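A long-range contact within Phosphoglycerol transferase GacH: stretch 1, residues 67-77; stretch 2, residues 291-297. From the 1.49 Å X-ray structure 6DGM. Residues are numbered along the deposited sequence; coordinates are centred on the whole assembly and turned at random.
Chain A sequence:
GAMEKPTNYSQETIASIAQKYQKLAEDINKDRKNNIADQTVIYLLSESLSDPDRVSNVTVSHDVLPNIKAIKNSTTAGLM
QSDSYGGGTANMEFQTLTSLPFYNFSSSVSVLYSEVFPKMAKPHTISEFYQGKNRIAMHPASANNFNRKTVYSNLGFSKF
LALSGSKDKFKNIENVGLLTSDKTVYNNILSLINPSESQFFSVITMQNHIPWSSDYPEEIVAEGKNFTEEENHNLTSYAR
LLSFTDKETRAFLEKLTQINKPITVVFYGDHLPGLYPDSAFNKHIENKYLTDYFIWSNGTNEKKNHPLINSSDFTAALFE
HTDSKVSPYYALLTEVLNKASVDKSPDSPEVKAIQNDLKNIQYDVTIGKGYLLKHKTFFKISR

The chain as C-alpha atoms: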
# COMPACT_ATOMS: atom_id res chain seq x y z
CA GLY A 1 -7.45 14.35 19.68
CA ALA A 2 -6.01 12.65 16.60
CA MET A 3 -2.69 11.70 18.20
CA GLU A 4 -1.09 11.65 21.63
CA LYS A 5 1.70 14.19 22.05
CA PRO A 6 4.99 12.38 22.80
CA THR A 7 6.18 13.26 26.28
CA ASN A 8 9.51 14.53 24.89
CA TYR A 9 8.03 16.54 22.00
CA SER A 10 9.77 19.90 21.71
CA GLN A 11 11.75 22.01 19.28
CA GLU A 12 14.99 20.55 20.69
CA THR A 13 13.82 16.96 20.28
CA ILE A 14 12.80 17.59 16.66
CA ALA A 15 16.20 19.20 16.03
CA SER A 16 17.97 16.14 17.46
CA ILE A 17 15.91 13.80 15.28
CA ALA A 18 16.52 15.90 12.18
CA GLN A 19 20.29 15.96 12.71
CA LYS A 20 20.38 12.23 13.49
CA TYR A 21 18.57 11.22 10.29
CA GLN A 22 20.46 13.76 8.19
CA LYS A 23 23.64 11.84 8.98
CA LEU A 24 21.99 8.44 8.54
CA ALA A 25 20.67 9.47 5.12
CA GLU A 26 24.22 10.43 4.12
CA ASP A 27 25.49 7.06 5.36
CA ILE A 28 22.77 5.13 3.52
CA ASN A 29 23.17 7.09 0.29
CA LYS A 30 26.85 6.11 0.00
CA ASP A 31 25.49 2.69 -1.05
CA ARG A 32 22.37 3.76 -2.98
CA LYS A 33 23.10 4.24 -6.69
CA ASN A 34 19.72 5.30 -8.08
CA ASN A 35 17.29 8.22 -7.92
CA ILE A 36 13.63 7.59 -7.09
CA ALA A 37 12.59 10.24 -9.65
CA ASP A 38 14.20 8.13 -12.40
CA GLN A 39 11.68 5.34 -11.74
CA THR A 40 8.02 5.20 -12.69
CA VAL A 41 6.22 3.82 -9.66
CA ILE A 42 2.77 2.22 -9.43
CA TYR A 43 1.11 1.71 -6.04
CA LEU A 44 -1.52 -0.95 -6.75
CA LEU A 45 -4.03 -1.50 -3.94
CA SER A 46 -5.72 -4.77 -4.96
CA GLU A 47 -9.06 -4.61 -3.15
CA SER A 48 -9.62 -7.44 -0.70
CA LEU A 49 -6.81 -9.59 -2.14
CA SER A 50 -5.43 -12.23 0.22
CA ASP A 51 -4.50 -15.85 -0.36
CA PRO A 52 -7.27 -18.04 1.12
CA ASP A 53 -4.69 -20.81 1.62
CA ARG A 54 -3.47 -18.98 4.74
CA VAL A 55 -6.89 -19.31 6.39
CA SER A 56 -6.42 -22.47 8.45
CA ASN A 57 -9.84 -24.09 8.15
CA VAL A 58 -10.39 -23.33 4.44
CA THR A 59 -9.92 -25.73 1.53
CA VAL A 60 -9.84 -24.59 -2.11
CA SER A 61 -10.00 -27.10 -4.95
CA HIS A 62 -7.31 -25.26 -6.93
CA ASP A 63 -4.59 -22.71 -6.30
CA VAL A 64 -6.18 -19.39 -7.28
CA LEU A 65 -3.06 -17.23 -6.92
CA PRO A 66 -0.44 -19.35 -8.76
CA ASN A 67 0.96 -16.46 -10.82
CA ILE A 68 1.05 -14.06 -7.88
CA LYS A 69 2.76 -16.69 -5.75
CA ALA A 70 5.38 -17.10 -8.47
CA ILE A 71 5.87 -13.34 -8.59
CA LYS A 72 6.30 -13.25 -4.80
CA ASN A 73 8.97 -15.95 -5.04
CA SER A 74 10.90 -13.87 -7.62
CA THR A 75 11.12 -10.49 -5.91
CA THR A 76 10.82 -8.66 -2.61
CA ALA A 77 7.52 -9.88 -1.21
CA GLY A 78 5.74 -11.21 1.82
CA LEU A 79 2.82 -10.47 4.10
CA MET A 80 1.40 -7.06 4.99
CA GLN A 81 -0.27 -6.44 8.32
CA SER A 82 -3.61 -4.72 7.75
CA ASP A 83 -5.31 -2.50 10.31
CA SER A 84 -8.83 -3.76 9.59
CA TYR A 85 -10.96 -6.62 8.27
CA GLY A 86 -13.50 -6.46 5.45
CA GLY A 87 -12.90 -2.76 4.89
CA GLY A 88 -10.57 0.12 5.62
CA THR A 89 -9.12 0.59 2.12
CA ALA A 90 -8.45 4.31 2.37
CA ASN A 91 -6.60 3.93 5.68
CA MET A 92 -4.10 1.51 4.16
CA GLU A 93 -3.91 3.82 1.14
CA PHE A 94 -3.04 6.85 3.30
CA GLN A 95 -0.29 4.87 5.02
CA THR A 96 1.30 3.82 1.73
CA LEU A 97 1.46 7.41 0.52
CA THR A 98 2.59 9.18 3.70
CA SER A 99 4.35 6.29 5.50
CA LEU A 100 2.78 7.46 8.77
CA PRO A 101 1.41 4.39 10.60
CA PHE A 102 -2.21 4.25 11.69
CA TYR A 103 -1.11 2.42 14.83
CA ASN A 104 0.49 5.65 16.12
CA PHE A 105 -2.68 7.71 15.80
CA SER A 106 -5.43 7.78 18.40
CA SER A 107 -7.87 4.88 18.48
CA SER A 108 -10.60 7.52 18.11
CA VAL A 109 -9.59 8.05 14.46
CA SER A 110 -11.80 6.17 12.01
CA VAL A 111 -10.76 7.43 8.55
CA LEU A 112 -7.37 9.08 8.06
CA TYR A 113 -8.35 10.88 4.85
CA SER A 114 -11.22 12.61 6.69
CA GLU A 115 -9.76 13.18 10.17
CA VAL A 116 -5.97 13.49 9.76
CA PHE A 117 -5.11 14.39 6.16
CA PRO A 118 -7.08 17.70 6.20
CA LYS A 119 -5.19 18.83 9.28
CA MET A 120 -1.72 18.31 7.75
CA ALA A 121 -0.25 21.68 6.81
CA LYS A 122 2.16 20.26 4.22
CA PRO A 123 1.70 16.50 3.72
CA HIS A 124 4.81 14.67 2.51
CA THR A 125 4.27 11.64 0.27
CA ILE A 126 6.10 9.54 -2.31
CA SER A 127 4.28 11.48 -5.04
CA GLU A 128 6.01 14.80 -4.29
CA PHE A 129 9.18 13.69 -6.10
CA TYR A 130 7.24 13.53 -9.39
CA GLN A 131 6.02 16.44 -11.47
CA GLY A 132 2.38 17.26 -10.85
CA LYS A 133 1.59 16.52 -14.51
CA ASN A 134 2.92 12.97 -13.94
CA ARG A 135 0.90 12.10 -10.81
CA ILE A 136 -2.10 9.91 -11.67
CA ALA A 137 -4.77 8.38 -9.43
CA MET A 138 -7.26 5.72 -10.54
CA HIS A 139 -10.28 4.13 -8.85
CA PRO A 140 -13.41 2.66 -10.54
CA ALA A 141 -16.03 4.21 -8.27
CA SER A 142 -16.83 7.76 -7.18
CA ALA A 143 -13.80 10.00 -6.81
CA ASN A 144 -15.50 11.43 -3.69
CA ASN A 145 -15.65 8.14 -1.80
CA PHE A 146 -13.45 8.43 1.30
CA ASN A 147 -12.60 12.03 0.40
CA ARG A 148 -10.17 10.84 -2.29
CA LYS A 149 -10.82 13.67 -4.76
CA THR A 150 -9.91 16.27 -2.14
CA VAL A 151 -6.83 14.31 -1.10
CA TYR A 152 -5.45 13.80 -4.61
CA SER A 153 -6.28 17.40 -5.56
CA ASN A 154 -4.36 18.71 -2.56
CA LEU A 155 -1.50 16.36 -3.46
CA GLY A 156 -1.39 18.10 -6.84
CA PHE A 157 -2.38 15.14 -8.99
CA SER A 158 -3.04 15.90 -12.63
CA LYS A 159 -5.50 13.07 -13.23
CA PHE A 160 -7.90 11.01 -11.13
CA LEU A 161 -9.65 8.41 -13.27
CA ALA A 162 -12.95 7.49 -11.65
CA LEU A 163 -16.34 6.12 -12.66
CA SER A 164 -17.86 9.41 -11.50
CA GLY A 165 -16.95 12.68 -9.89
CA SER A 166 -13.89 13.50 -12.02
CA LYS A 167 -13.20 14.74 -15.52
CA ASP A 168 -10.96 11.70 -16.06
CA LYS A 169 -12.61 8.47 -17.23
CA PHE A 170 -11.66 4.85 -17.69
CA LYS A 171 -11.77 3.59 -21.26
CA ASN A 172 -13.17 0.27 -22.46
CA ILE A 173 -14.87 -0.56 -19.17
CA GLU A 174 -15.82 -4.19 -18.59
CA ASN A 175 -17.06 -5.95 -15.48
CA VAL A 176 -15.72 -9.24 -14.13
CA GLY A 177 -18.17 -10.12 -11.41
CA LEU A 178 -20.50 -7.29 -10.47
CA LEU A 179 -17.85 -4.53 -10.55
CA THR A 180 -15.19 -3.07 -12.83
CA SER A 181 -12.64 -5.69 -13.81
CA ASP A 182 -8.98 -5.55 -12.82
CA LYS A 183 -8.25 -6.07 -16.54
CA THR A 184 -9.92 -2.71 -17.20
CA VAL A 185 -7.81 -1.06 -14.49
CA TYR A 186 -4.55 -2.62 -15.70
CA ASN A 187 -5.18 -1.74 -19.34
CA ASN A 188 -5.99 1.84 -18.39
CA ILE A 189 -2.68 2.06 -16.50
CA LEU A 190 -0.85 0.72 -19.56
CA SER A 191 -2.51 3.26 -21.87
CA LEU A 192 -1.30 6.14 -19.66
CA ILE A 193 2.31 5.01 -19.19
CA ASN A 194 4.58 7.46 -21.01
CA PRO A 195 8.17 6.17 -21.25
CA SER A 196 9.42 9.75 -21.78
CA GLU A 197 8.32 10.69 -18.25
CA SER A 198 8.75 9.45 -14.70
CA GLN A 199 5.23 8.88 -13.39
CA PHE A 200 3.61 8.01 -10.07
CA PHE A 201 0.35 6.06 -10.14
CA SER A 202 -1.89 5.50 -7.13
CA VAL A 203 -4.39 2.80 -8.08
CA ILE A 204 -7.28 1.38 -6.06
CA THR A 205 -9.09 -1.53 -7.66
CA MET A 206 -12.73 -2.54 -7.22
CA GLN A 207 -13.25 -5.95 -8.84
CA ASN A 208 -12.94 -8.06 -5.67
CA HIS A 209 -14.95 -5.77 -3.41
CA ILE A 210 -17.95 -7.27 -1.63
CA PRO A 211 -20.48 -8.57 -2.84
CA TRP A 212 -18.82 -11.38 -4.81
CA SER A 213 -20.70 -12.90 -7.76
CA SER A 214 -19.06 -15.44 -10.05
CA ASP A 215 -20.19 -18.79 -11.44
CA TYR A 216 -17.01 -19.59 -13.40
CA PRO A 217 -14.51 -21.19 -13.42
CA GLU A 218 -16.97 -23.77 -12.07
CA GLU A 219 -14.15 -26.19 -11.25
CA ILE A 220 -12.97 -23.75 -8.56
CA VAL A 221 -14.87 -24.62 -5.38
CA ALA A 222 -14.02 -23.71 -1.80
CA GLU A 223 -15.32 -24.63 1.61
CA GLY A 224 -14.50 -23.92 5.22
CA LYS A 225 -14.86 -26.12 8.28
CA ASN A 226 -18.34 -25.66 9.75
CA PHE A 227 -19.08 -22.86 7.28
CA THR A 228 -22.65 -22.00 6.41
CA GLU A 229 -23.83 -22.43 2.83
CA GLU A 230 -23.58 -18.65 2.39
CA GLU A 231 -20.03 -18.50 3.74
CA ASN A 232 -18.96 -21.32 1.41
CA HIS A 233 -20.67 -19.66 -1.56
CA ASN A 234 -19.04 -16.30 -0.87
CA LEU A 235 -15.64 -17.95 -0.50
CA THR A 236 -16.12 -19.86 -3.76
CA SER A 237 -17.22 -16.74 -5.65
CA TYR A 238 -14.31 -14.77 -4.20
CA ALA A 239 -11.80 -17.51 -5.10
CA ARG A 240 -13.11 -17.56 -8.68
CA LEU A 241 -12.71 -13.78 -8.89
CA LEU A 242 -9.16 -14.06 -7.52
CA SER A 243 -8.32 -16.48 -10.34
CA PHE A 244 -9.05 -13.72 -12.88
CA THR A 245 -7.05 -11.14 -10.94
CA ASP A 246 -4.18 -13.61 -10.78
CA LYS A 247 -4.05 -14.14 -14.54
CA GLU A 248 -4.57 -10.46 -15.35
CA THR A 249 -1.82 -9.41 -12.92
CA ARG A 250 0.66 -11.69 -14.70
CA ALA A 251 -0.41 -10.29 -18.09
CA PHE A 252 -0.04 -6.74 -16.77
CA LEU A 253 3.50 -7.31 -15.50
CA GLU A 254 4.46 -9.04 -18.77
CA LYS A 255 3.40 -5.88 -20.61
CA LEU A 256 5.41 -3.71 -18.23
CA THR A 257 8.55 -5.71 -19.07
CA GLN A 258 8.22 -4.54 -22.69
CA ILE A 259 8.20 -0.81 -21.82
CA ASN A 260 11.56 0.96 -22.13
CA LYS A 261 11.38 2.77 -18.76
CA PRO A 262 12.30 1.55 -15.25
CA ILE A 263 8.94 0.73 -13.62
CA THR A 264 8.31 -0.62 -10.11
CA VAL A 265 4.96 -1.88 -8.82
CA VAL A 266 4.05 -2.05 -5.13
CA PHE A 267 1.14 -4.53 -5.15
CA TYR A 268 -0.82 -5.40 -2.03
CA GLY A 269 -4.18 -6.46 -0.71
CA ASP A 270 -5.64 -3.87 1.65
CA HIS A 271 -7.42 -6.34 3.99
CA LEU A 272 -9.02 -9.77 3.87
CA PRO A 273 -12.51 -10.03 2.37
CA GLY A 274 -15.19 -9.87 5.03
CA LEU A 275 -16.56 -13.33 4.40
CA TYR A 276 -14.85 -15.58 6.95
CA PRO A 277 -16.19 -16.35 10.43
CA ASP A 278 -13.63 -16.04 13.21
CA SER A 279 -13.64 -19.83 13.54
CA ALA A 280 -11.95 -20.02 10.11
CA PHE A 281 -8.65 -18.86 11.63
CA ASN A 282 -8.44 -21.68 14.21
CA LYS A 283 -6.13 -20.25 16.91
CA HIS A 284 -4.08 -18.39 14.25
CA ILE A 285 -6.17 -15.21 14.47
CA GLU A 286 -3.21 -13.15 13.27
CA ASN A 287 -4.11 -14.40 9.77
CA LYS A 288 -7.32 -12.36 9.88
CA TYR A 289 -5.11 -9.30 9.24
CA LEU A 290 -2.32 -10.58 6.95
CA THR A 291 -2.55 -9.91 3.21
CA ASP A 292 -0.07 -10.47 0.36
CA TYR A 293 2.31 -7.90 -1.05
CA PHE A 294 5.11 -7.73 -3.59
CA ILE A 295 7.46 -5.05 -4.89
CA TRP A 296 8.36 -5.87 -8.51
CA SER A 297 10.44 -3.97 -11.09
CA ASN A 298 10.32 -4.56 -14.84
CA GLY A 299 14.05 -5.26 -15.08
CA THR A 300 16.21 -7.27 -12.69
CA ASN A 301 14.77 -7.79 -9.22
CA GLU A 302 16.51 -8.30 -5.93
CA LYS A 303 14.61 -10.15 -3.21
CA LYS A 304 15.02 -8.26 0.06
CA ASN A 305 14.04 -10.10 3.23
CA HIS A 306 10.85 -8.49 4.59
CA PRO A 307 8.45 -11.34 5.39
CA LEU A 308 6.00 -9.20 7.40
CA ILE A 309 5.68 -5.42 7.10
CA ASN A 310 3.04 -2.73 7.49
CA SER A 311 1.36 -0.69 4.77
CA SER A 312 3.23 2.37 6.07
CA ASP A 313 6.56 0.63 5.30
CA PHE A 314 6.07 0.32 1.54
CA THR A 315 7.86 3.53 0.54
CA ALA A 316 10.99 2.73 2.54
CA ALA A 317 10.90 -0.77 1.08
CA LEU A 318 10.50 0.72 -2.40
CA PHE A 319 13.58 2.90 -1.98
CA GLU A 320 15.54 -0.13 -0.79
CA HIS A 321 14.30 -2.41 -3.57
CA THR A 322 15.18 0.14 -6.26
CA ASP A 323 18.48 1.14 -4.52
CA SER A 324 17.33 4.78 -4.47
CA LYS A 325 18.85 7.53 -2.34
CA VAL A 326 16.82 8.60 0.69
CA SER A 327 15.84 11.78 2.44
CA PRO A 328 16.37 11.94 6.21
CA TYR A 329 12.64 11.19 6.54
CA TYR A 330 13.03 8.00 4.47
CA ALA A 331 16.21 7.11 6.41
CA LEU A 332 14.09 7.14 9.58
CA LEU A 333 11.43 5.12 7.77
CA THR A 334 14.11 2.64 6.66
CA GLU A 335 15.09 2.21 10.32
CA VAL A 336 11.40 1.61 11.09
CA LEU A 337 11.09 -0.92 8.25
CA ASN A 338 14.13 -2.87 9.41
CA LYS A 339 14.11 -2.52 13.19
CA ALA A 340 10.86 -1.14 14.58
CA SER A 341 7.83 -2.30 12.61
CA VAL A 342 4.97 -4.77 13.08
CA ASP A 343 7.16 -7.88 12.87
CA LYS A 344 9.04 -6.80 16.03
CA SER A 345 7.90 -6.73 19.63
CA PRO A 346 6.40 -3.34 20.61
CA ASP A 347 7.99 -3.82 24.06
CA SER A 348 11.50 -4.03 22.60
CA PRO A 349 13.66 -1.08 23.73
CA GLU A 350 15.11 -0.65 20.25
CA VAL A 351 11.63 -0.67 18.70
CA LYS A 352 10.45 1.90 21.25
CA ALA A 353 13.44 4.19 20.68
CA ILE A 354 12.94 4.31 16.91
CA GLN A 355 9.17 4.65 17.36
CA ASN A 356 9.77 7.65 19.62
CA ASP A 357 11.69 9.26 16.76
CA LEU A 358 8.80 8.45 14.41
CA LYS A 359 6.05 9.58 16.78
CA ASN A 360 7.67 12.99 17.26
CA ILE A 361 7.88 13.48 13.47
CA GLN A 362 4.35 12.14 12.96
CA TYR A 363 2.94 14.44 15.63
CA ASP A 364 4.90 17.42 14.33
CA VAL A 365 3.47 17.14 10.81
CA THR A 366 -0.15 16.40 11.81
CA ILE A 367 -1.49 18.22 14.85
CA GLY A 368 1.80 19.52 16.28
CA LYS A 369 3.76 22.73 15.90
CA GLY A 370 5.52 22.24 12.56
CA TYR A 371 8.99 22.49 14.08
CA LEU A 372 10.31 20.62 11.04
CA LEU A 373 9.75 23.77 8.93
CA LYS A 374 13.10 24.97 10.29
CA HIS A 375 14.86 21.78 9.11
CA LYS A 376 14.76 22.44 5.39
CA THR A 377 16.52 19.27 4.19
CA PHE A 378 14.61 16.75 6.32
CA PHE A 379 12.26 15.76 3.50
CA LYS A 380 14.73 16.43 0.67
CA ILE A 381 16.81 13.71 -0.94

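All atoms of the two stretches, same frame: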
# COMPACT_ATOMS: atom_id res chain seq x y z
N ASN A 67 0.05 -17.43 -10.21
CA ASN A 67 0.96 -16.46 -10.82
C ASN A 67 1.47 -15.46 -9.79
O ASN A 67 2.64 -15.08 -9.81
CB ASN A 67 0.28 -15.74 -11.97
CG ASN A 67 -0.08 -16.67 -13.11
OD1 ASN A 67 0.79 -17.29 -13.72
ND2 ASN A 67 -1.36 -16.80 -13.39
N ILE A 68 0.60 -15.02 -8.89
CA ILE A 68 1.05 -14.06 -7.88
C ILE A 68 2.01 -14.73 -6.91
O ILE A 68 3.00 -14.11 -6.48
CB ILE A 68 -0.17 -13.39 -7.21
CG1 ILE A 68 -0.76 -12.35 -8.18
CG2 ILE A 68 0.25 -12.71 -5.90
CD1 ILE A 68 -2.09 -11.78 -7.76
N LYS A 69 1.81 -16.01 -6.60
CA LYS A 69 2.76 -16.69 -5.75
C LYS A 69 4.12 -16.80 -6.42
O LYS A 69 5.16 -16.65 -5.77
CB LYS A 69 2.25 -18.06 -5.33
CG LYS A 69 1.11 -17.97 -4.32
CD LYS A 69 1.02 -19.23 -3.48
CE LYS A 69 0.32 -20.35 -4.21
NZ LYS A 69 -1.03 -20.63 -3.60
N ALA A 70 4.13 -17.03 -7.74
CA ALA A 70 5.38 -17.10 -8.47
C ALA A 70 6.07 -15.75 -8.50
O ALA A 70 7.30 -15.66 -8.42
CB ALA A 70 5.11 -17.59 -9.88
N ILE A 71 5.29 -14.68 -8.65
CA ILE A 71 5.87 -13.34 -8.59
C ILE A 71 6.50 -13.10 -7.22
O ILE A 71 7.64 -12.63 -7.12
CB ILE A 71 4.80 -12.28 -8.93
CG1 ILE A 71 4.39 -12.40 -10.39
CG2 ILE A 71 5.33 -10.88 -8.60
CD1 ILE A 71 3.01 -11.83 -10.69
N LYS A 72 5.78 -13.45 -6.15
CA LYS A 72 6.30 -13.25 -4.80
C LYS A 72 7.62 -13.99 -4.61
O LYS A 72 8.54 -13.50 -3.94
CB LYS A 72 5.27 -13.70 -3.76
CG LYS A 72 4.02 -12.82 -3.70
CD LYS A 72 3.04 -13.28 -2.61
CE LYS A 72 3.57 -12.95 -1.22
NZ LYS A 72 2.78 -13.61 -0.15
N ASN A 73 7.74 -15.19 -5.19
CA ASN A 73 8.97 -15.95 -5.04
C ASN A 73 10.15 -15.31 -5.77
O ASN A 73 11.29 -15.62 -5.44
CB ASN A 73 8.76 -17.37 -5.57
CG ASN A 73 7.94 -18.23 -4.63
OD1 ASN A 73 7.95 -18.03 -3.41
ND2 ASN A 73 7.23 -19.21 -5.19
N SER A 74 9.88 -14.40 -6.73
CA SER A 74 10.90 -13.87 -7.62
C SER A 74 11.41 -12.50 -7.21
O SER A 74 12.36 -11.99 -7.82
CB SER A 74 10.34 -13.72 -9.05
OG SER A 74 9.43 -12.62 -9.16
N THR A 75 10.81 -11.88 -6.21
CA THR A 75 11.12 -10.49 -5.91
C THR A 75 10.80 -10.24 -4.44
O THR A 75 10.23 -11.10 -3.76
CB THR A 75 10.34 -9.54 -6.82
OG1 THR A 75 10.88 -8.23 -6.71
CG2 THR A 75 8.85 -9.53 -6.47
N THR A 76 11.16 -9.06 -3.98
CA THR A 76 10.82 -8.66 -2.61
C THR A 76 9.32 -8.79 -2.40
O THR A 76 8.52 -8.24 -3.15
CB THR A 76 11.26 -7.21 -2.40
OG1 THR A 76 12.67 -7.13 -2.64
CG2 THR A 76 10.94 -6.73 -0.98
N ALA A 77 8.93 -9.55 -1.38
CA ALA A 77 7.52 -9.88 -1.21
C ALA A 77 7.31 -10.54 0.14
O ALA A 77 8.26 -11.02 0.77
CB ALA A 77 7.04 -10.83 -2.32
N THR A 291 -2.36 -9.81 4.65
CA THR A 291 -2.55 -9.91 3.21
C THR A 291 -1.20 -10.11 2.51
O THR A 291 -0.14 -10.09 3.13
CB THR A 291 -3.20 -8.62 2.68
OG1 THR A 291 -2.25 -7.54 2.81
CG2 THR A 291 -4.46 -8.27 3.44
N ASP A 292 -1.26 -10.30 1.19
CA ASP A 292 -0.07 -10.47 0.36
C ASP A 292 0.42 -9.15 -0.21
O ASP A 292 -0.38 -8.27 -0.54
CB ASP A 292 -0.41 -11.41 -0.80
CG ASP A 292 -0.86 -12.77 -0.32
OD1 ASP A 292 -2.08 -12.93 -0.05
OD2 ASP A 292 0.01 -13.67 -0.18
N TYR A 293 1.74 -9.02 -0.33
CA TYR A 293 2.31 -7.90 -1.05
C TYR A 293 3.53 -8.36 -1.85
O TYR A 293 4.18 -9.36 -1.53
CB TYR A 293 2.73 -6.73 -0.13
CG TYR A 293 4.12 -6.88 0.45
CD1 TYR A 293 5.23 -6.38 -0.22
CD2 TYR A 293 4.34 -7.56 1.66
CE1 TYR A 293 6.50 -6.54 0.28
CE2 TYR A 293 5.62 -7.73 2.17
CZ TYR A 293 6.69 -7.21 1.48
OH TYR A 293 7.98 -7.35 1.95
N PHE A 294 3.83 -7.61 -2.90
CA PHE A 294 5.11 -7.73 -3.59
C PHE A 294 5.54 -6.37 -4.11
O PHE A 294 4.73 -5.46 -4.31
CB PHE A 294 5.11 -8.81 -4.69
CG PHE A 294 4.21 -8.53 -5.87
CD1 PHE A 294 4.57 -7.62 -6.84
CD2 PHE A 294 3.03 -9.25 -6.05
CE1 PHE A 294 3.77 -7.38 -7.93
CE2 PHE A 294 2.22 -9.03 -7.16
CZ PHE A 294 2.60 -8.09 -8.10
N ILE A 295 6.85 -6.24 -4.33
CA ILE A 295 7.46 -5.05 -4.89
C ILE A 295 8.28 -5.56 -6.07
O ILE A 295 9.27 -6.27 -5.87
CB ILE A 295 8.33 -4.31 -3.87
CG1 ILE A 295 7.48 -3.87 -2.66
CG2 ILE A 295 8.96 -3.09 -4.53
CD1 ILE A 295 8.24 -3.13 -1.56
N TRP A 296 7.83 -5.26 -7.29
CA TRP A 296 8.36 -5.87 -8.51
C TRP A 296 8.73 -4.77 -9.50
O TRP A 296 7.91 -3.89 -9.77
CB TRP A 296 7.28 -6.76 -9.14
CG TRP A 296 7.63 -7.40 -10.46
CD1 TRP A 296 8.14 -8.64 -10.65
CD2 TRP A 296 7.46 -6.83 -11.77
NE1 TRP A 296 8.32 -8.89 -11.99
CE2 TRP A 296 7.91 -7.79 -12.70
CE3 TRP A 296 7.00 -5.60 -12.24
CZ2 TRP A 296 7.89 -7.57 -14.08
CZ3 TRP A 296 6.97 -5.38 -13.61
CH2 TRP A 296 7.41 -6.36 -14.52
N SER A 297 9.96 -4.85 -10.03
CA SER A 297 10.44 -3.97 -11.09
C SER A 297 10.47 -4.72 -12.42
O SER A 297 10.57 -5.95 -12.47
CB SER A 297 11.85 -3.45 -10.79
OG SER A 297 11.93 -2.84 -9.52

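Residues 67-77 comprise the end of a helix and the segment that follows it, and they pack against a strand, residues 291-297, more than 200 positions later in the chain. The helix axis crosses the strand at 60° and comes within 8.2 Å of it. Beyond the helix the chain closes on the strand, until Ala77 and Phe294 form an antiparallel, non-hydrogen-bonded bridge pair with their CA atoms 4.0 Å apart. Next to this bridge, Ile295 N donates a nearly straight hydrogen bond to Thr76 O (2.9 Å), and the same carbonyl oxygen lies 3.5 Å from Phe294 CA in a CA-H...O contact. One residue earlier, a side chain continues the attachment: Thr75 OG1 donates to Ile295 O at 2.7 Å. Backbone N and O of Ile295 are thus both engaged by the segment after the helix.

Phe294 is the centre of the apolar packing and has the largest area covered by the opposing stretch. Ile71, directed toward the strand, places CG2 almost on the ring normal, 3.6 Å from the centroid of the Phe294 ring, a CH-pi contact over the face. Ile68 CG2 approaches the ring edge, 4.4 Å from Phe294 CE2, while Ala77 CB meets Phe294 CB at 3.7 Å on the same side of the sheet. Ile71 CG2 also reaches Trp296 CD1 (4.1 Å), so one methyl group touches both Phe294 and Trp296. The Tyr293 ring packs against backbone instead, with Ala77 CA over its face, 4.2 Å from the centroid.

A charged pair flanks this apolar cluster. The CA-to-CB bond of Lys72 points sideways, but the end of its side chain comes nearer the strand, where Lys72 NZ forms a salt bridge with Asp292 OD2 at 2.8 Å. Asp292 is buried, so the ammonium group offsets a carboxylate charge largely removed from solvent.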